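Virulence associated protein VAPB (Rhodococcus equi, PDB 4CV7) is a plasmid-encoded virulence-associated protein whose molecular function is not established and whose folded part is an eight-stranded antiparallel beta-barrel. Local coordinates at residues N11-A16 / P41-F46; V17-H22 / G33-L38. All coordinates share one frame; numbering follows the deposited sequence.

Contact 1: residues N11-A16 / P41-F46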
ATOM      1  N   ASN A  11      -7.591  -1.791   2.468  1.00 17.32           N
ATOM      2  CA  ASN A  11      -7.887  -1.738   3.865  1.00 18.13           C
ATOM      3  C   ASN A  11      -6.604  -1.992   4.672  1.00 17.47           C
ATOM      4  O   ASN A  11      -5.580  -2.468   4.147  1.00 18.79           O
ATOM      5  CB  ASN A  11      -9.021  -2.724   4.217  1.00 20.49           C
ATOM      6  CG  ASN A  11      -8.752  -4.171   3.780  1.00 22.07           C
ATOM      7  OD1 ASN A  11      -7.752  -4.768   4.151  1.00 24.47           O
ATOM      8  ND2 ASN A  11      -9.532  -4.660   2.842  1.00 24.80           N
ATOM      9  N   VAL A  12      -6.681  -1.692   5.954  1.00 16.77           N
ATOM     10  CA  VAL A  12      -5.579  -1.871   6.874  0.55 16.20           C
ATOM     11  C   VAL A  12      -6.119  -2.360   8.208  1.00 16.56           C
ATOM     12  O   VAL A  12      -7.148  -1.821   8.682  1.00 18.48           O
ATOM     13  CB  VAL A  12      -4.793  -0.559   7.043  0.55 16.95           C
ATOM     14  CG1 VAL A  12      -5.712   0.608   7.408  0.55 18.46           C
ATOM     15  CG2 VAL A  12      -3.646  -0.662   8.021  0.55 17.28           C
ATOM     16  N   ILE A  13      -5.397  -3.292   8.818  1.00 16.93           N
ATOM     17  CA  ILE A  13      -5.696  -3.698  10.197  1.00 18.15           C
ATOM     18  C   ILE A  13      -4.418  -3.461  10.956  1.00 17.81           C
ATOM     19  O   ILE A  13      -3.392  -4.067  10.614  1.00 19.15           O
ATOM     20  CB  ILE A  13      -6.103  -5.182  10.257  1.00 21.24           C
ATOM     21  CG1 ILE A  13      -7.300  -5.369   9.329  1.00 24.62           C
ATOM     22  CG2 ILE A  13      -6.454  -5.605  11.684  1.00 22.93           C
ATOM     23  CD1 ILE A  13      -7.877  -6.737   9.242  1.00 29.86           C
ATOM     24  N   SER A  14      -4.457  -2.635  12.009  1.00 17.08           N
ATOM     25  CA  SER A  14      -3.327  -2.365  12.861  1.00 17.01           C
ATOM     26  C   SER A  14      -3.438  -3.023  14.220  1.00 16.76           C
ATOM     27  O   SER A  14      -4.468  -2.794  14.880  1.00 16.73           O
ATOM     28  CB  SER A  14      -3.174  -0.877  13.037  1.00 19.05           C
ATOM     29  OG  SER A  14      -2.023  -0.595  13.888  1.00 21.77           O
ATOM     30  N   ALA A  15      -2.327  -3.641  14.666  0.54 16.37           N
ATOM     31  CA  ALA A  15      -2.098  -3.991  16.070  0.54 17.71           C
ATOM     32  C   ALA A  15      -1.161  -3.067  16.826  0.54 19.34           C
ATOM     33  O   ALA A  15      -0.622  -3.482  17.807  0.54 20.33           O
ATOM     34  CB  ALA A  15      -1.585  -5.437  16.130  0.54 17.73           C
ATOM     35  N   ALA A  16      -1.064  -1.823  16.385  0.54 19.59           N
ATOM     36  CA  ALA A  16      -0.226  -0.742  16.939  0.54 18.58           C
ATOM     37  C   ALA A  16       1.142  -0.794  16.268  0.54 17.61           C
ATOM     38  O   ALA A  16       1.465   0.076  15.447  0.54 18.66           O
ATOM     39  CB  ALA A  16      -0.104  -0.813  18.393  0.54 19.40           C
ATOM     40  N   PRO A  41      -3.998   1.271  17.174  1.00 21.86           N
ATOM     41  CA  PRO A  41      -4.666   0.058  16.749  1.00 20.61           C
ATOM     42  C   PRO A  41      -6.053   0.321  16.184  1.00 20.06           C
ATOM     43  O   PRO A  41      -6.736   1.314  16.526  1.00 23.55           O
ATOM     44  CB  PRO A  41      -4.716  -0.776  18.039  1.00 22.38           C
ATOM     45  CG  PRO A  41      -4.598   0.223  19.201  1.00 25.79           C
ATOM     46  CD  PRO A  41      -3.931   1.400  18.628  1.00 25.08           C
ATOM     47  N   GLY A  42      -6.460  -0.524  15.275  1.00 20.15           N
ATOM     48  CA  GLY A  42      -7.756  -0.340  14.606  1.00 20.90           C
ATOM     49  C   GLY A  42      -7.738  -0.841  13.212  1.00 21.39           C
ATOM     50  O   GLY A  42      -6.816  -1.407  12.787  1.00 21.72           O
ATOM     51  N   ALA A  43      -8.799  -0.638  12.461  1.00 24.00           N
ATOM     52  CA  ALA A  43      -8.989  -1.181  11.157  1.00 27.37           C
ATOM     53  C   ALA A  43      -9.617  -0.075  10.394  1.00 31.09           C
ATOM     54  O   ALA A  43     -10.462   0.663  10.933  1.00 32.55           O
ATOM     55  CB  ALA A  43      -9.877  -2.387  11.238  1.00 29.57           C
ATOM     56  N   GLY A  44      -9.315   0.064   9.137  1.00 24.65           N
ATOM     57  CA  GLY A  44     -10.113   0.881   8.267  1.00 25.67           C
ATOM     58  C   GLY A  44      -9.951   0.620   6.798  1.00 23.87           C
ATOM     59  O   GLY A  44      -9.046  -0.024   6.436  1.00 22.47           O
ATOM     60  N   ALA A  45     -10.854   1.109   6.000  1.00 24.93           N
ATOM     61  CA  ALA A  45     -10.849   1.002   4.546  1.00 23.82           C
ATOM     62  C   ALA A  45     -10.442   2.375   3.959  1.00 22.57           C
ATOM     63  O   ALA A  45     -10.572   3.406   4.607  1.00 24.10           O
ATOM     64  CB  ALA A  45     -12.144   0.440   3.996  1.00 26.45           C
ATOM     65  N   PHE A  46      -9.913   2.340   2.737  1.00 21.03           N
ATOM     66  CA  PHE A  46      -9.527   3.528   2.060  1.00 20.98           C
ATOM     67  C   PHE A  46      -9.821   3.423   0.564  1.00 21.02           C
ATOM     68  O   PHE A  46      -9.869   2.340  -0.017  1.00 20.54           O
ATOM     69  CB  PHE A  46      -8.094   3.919   2.424  1.00 20.67           C
ATOM     70  CG  PHE A  46      -7.057   2.900   2.040  1.00 20.45           C
ATOM     71  CD1 PHE A  46      -6.580   2.826   0.740  1.00 21.66           C
ATOM     72  CD2 PHE A  46      -6.533   1.973   2.975  1.00 20.45           C
ATOM     73  CE1 PHE A  46      -5.642   1.905   0.397  1.00 21.94           C
ATOM     74  CE2 PHE A  46      -5.593   1.032   2.631  1.00 20.81           C
ATOM     75  CZ  PHE A  46      -5.139   1.023   1.335  1.00 22.05           C
TER
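N11 to S14 run antiparallel to G42 to F46, with the strand axes 4.7 Å apart at closest approach and 176° between their directions. Two hydrogen-bonded pairs carry the join. V12 and G44 exchange both of their backbone bonds, V12 N to G44 O and G44 N to V12 O each at 2.9 Å. S14 and G42 do the same, S14 N to G42 O at 2.8 Å and G42 N to S14 O at 3.0 Å. The non-hydrogen-bonded pairs alternate with them, I13–A43 between the two and N11–A45 beyond V12–G44; their CA atoms come closer and their side chains leave on the outer face. There the contact is thin: CG1 of I13 lies 4.4 Å from CB of A43.

The inner face is richer. F46 has its CG between the backbone N and the carbonyl carbon (chi1 62°), and the rim atom CE2 comes within 3.5 Å of N11 N, an oblique approach to the backbone. The ring also touches L74, I76 and V94 inside the barrel. CB of S14 packs on the backbone of G42, while OG, anti to its own N, accepts from A16 N at 2.9 Å in an ST turn as the chain leaves the strand. CB of P41 comes within 3.8 Å of S14 O. G42 adopts backbone angles at which a beta carbon would jam against the carbonyl O of P41.

Strand 4-14 is the first of the barrel and strand 42-52 the fourth, so their pairing closes the Greek-key arrangement built from the first four strands. Cohesion rests mainly on the four backbone bonds, side-chain contact being sparse: with two glycines at the hydrogen-bonded positions, only V12 and S14 place side chains over those pairs.

Contact 2: residues V17-H22 / G33-L38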
ATOM      1  N   VAL A  17       1.965  -1.778  16.617  0.54 17.48           N
ATOM      2  CA  VAL A  17       3.274  -1.975  15.921  0.54 17.82           C
ATOM      3  C   VAL A  17       3.266  -2.747  14.593  0.54 17.26           C
ATOM      4  O   VAL A  17       4.191  -2.583  13.807  0.54 18.06           O
ATOM      5  CB  VAL A  17       4.417  -2.621  16.757  0.54 19.76           C
ATOM      6  CG1 VAL A  17       4.802  -1.764  17.838  0.54 20.40           C
ATOM      7  CG2 VAL A  17       4.119  -4.004  17.218  0.54 19.37           C
ATOM      8  N   TYR A  18       2.302  -3.659  14.379  1.00 17.47           N
ATOM      9  CA  TYR A  18       2.164  -4.374  13.160  1.00 17.06           C
ATOM     10  C   TYR A  18       0.889  -3.907  12.417  1.00 16.52           C
ATOM     11  O   TYR A  18      -0.116  -3.723  13.040  1.00 16.61           O
ATOM     12  CB  TYR A  18       2.085  -5.859  13.440  1.00 18.05           C
ATOM     13  CG  TYR A  18       1.714  -6.694  12.279  1.00 18.78           C
ATOM     14  CD1 TYR A  18       2.584  -7.046  11.281  1.00 19.50           C
ATOM     15  CD2 TYR A  18       0.363  -7.050  12.122  1.00 19.90           C
ATOM     16  CE1 TYR A  18       2.145  -7.756  10.197  1.00 19.65           C
ATOM     17  CE2 TYR A  18      -0.122  -7.676  11.035  1.00 20.22           C
ATOM     18  CZ  TYR A  18       0.715  -8.133  10.064  1.00 20.04           C
ATOM     19  OH  TYR A  18       0.273  -8.793   8.933  1.00 23.19           O
ATOM     20  N   GLN A  19       1.041  -3.872  11.087  1.00 15.74           N
ATOM     21  CA  GLN A  19      -0.174  -3.609  10.234  1.00 16.11           C
ATOM     22  C   GLN A  19      -0.204  -4.526   9.061  1.00 17.10           C
ATOM     23  O   GLN A  19       0.804  -4.758   8.371  1.00 18.21           O
ATOM     24  CB  GLN A  19      -0.140  -2.167   9.669  1.00 16.19           C
ATOM     25  CG  GLN A  19      -0.120  -1.147  10.801  1.00 16.27           C
ATOM     26  CD  GLN A  19       1.286  -0.820  11.285  1.00 17.07           C
ATOM     27  OE1 GLN A  19       2.161  -0.693  10.431  1.00 18.22           O
ATOM     28  NE2 GLN A  19       1.489  -0.763  12.582  1.00 18.40           N
ATOM     29  N   LYS A  20      -1.425  -5.035   8.739  1.00 16.20           N
ATOM     30  CA  LYS A  20      -1.640  -5.738   7.488  1.00 16.10           C
ATOM     31  C   LYS A  20      -2.405  -4.838   6.531  1.00 15.11           C
ATOM     32  O   LYS A  20      -3.432  -4.275   6.871  1.00 17.23           O
ATOM     33  CB  LYS A  20      -2.520  -6.919   7.813  1.00 17.64           C
ATOM     34  CG  LYS A  20      -2.902  -7.668   6.533  1.00 19.34           C
ATOM     35  CD  LYS A  20      -1.846  -8.459   5.850  1.00 21.29           C
ATOM     36  CE  LYS A  20      -1.734  -9.858   6.305  1.00 24.76           C
ATOM     37  NZ  LYS A  20      -0.610 -10.499   5.547  1.00 26.03           N
ATOM     38  N   PHE A  21      -1.825  -4.648   5.329  1.00 15.06           N
ATOM     39  CA  PHE A  21      -2.447  -3.878   4.303  1.00 15.24           C
ATOM     40  C   PHE A  21      -2.936  -4.795   3.149  1.00 15.65           C
ATOM     41  O   PHE A  21      -2.213  -5.727   2.780  1.00 16.33           O
ATOM     42  CB  PHE A  21      -1.434  -2.851   3.670  1.00 16.00           C
ATOM     43  CG  PHE A  21      -1.166  -1.618   4.467  1.00 16.54           C
ATOM     44  CD1 PHE A  21      -0.430  -1.685   5.635  1.00 15.83           C
ATOM     45  CD2 PHE A  21      -1.635  -0.367   4.051  1.00 18.49           C
ATOM     46  CE1 PHE A  21      -0.155  -0.552   6.389  1.00 16.03           C
ATOM     47  CE2 PHE A  21      -1.369   0.778   4.833  1.00 18.79           C
ATOM     48  CZ  PHE A  21      -0.614   0.657   5.963  1.00 17.21           C
ATOM     49  N   HIS A  22      -4.073  -4.450   2.572  1.00 16.94           N
ATOM     50  CA  HIS A  22      -4.537  -5.011   1.274  1.00 18.47           C
ATOM     51  C   HIS A  22      -4.846  -3.847   0.408  1.00 19.29           C
ATOM     52  O   HIS A  22      -5.448  -2.843   0.791  1.00 20.75           O
ATOM     53  CB  HIS A  22      -5.745  -5.895   1.442  1.00 21.68           C
ATOM     54  CG  HIS A  22      -5.404  -7.144   2.168  1.00 24.67           C
ATOM     55  ND1 HIS A  22      -5.673  -7.329   3.492  1.00 29.27           N
ATOM     56  CD2 HIS A  22      -4.845  -8.287   1.731  1.00 29.34           C
ATOM     57  CE1 HIS A  22      -5.297  -8.554   3.847  1.00 30.20           C
ATOM     58  NE2 HIS A  22      -4.809  -9.156   2.788  1.00 30.18           N
ATOM     59  N   GLY A  33       0.399  -6.659   2.092  1.00 15.42           N
ATOM     60  CA  GLY A  33       1.604  -6.114   2.759  1.00 15.68           C
ATOM     61  C   GLY A  33       1.577  -6.182   4.258  1.00 15.48           C
ATOM     62  O   GLY A  33       0.541  -6.128   4.887  1.00 16.67           O
ATOM     63  N   ASP A  34       2.768  -6.425   4.804  1.00 15.26           N
ATOM     64  CA  ASP A  34       2.951  -6.622   6.218  1.00 16.11           C
ATOM     65  C   ASP A  34       3.955  -5.571   6.694  1.00 15.71           C
ATOM     66  O   ASP A  34       5.096  -5.667   6.287  1.00 15.83           O
ATOM     67  CB  ASP A  34       3.506  -8.021   6.459  1.00 18.79           C
ATOM     68  CG  ASP A  34       2.519  -9.079   6.052  1.00 20.30           C
ATOM     69  OD1 ASP A  34       1.576  -9.334   6.784  1.00 22.16           O
ATOM     70  OD2 ASP A  34       2.810  -9.770   5.104  1.00 28.73           O
ATOM     71  N   ALA A  35       3.501  -4.671   7.535  1.00 15.45           N
ATOM     72  CA  ALA A  35       4.324  -3.522   7.926  1.00 15.03           C
ATOM     73  C   ALA A  35       4.535  -3.547   9.409  1.00 14.93           C
ATOM     74  O   ALA A  35       3.756  -4.048  10.206  1.00 16.76           O
ATOM     75  CB  ALA A  35       3.729  -2.228   7.520  1.00 15.34           C
ATOM     76  N   GLY A  36       5.637  -2.871   9.850  1.00 14.72           N
ATOM     77  CA  GLY A  36       5.761  -2.322  11.158  1.00 15.29           C
ATOM     78  C   GLY A  36       5.611  -0.838  11.138  1.00 15.85           C
ATOM     79  O   GLY A  36       6.001  -0.185  10.148  1.00 16.16           O
ATOM     80  N   GLY A  37       5.201  -0.283  12.233  1.00 18.94           N
ATOM     81  CA  GLY A  37       5.019   1.172  12.315  1.00 19.25           C
ATOM     82  C   GLY A  37       4.480   1.576  13.622  1.00 19.74           C
ATOM     83  O   GLY A  37       3.765   0.834  14.246  1.00 21.66           O
ATOM     84  N   LEU A  38       4.592   2.798  13.981  1.00 21.13           N
ATOM     85  CA  LEU A  38       4.129   3.294  15.250  1.00 22.99           C
ATOM     86  C   LEU A  38       2.766   3.890  14.931  1.00 25.10           C
ATOM     87  O   LEU A  38       2.643   5.062  14.437  1.00 31.26           O
ATOM     88  CB  LEU A  38       5.141   4.305  15.815  1.00 27.63           C
ATOM     89  CG  LEU A  38       6.445   3.664  16.265  1.00 29.99           C
ATOM     90  CD1 LEU A  38       7.412   4.773  16.699  1.00 35.44           C
ATOM     91  CD2 LEU A  38       6.246   2.642  17.313  1.00 32.74           C
TER
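In Y18 and K20, CG stands anti to the backbone N (chi1 170° and 175°), while in D34 CG is anti to the carbonyl carbon, and the D34 side chain runs alongside those of Y18 and of K20 on the outer face. Their ends converge on one oxygen. Y18 OH donates to the anti lone pair of D34 OD1 at 2.6 Å, with ring and carboxylate 25° from coplanar. K20 is bent at chi2 and chi3, which turns CE back toward D34, and NZ meets the same OD1 at 2.8 Å from the syn side; NZ makes a second, stronger salt bridge to OD1 of D32. The lysine charge would be expected to stabilise the carboxylate, and a cobalt ion sits about 4 Å from the D34 side chain.

Strands 18-25 and 29-37 form a beta hairpin of the Greek-key barrel. F21 N to G33 O (2.8 Å) is among its backbone bonds. On the inner face, the Q19 chain bends at chi2 and its NE2 reaches G37 O at 3.2 Å from above the carbonyl plane, while OE1 accepts a weak bond from Y67 OH. CE1 of F21 approaches A35 CB at 4.4 Å, and the F21 ring meets F65 edge-to-face.

Overall arrangement
Contact 2 is nested within the loop that contact 1 closes: strands 4-14, 18-25, 29-37 and 42-52 follow in sequence, the middle two pairing as a hairpin and the last returning to lie beside the first. The two centres are 9 Å apart on the same side of the barrel. Strands 4-14 and 18-25 are neighbours in the sheet and connect the contacts directly, with I13 O to K20 N and N11 N to H22 O both at 2.9 Å as probable hydrogen bonds. The order 42-52, 4-14, 18-25, 29-37 is thus continuous, and it forms the first of the two Greek-key motifs of this barrel.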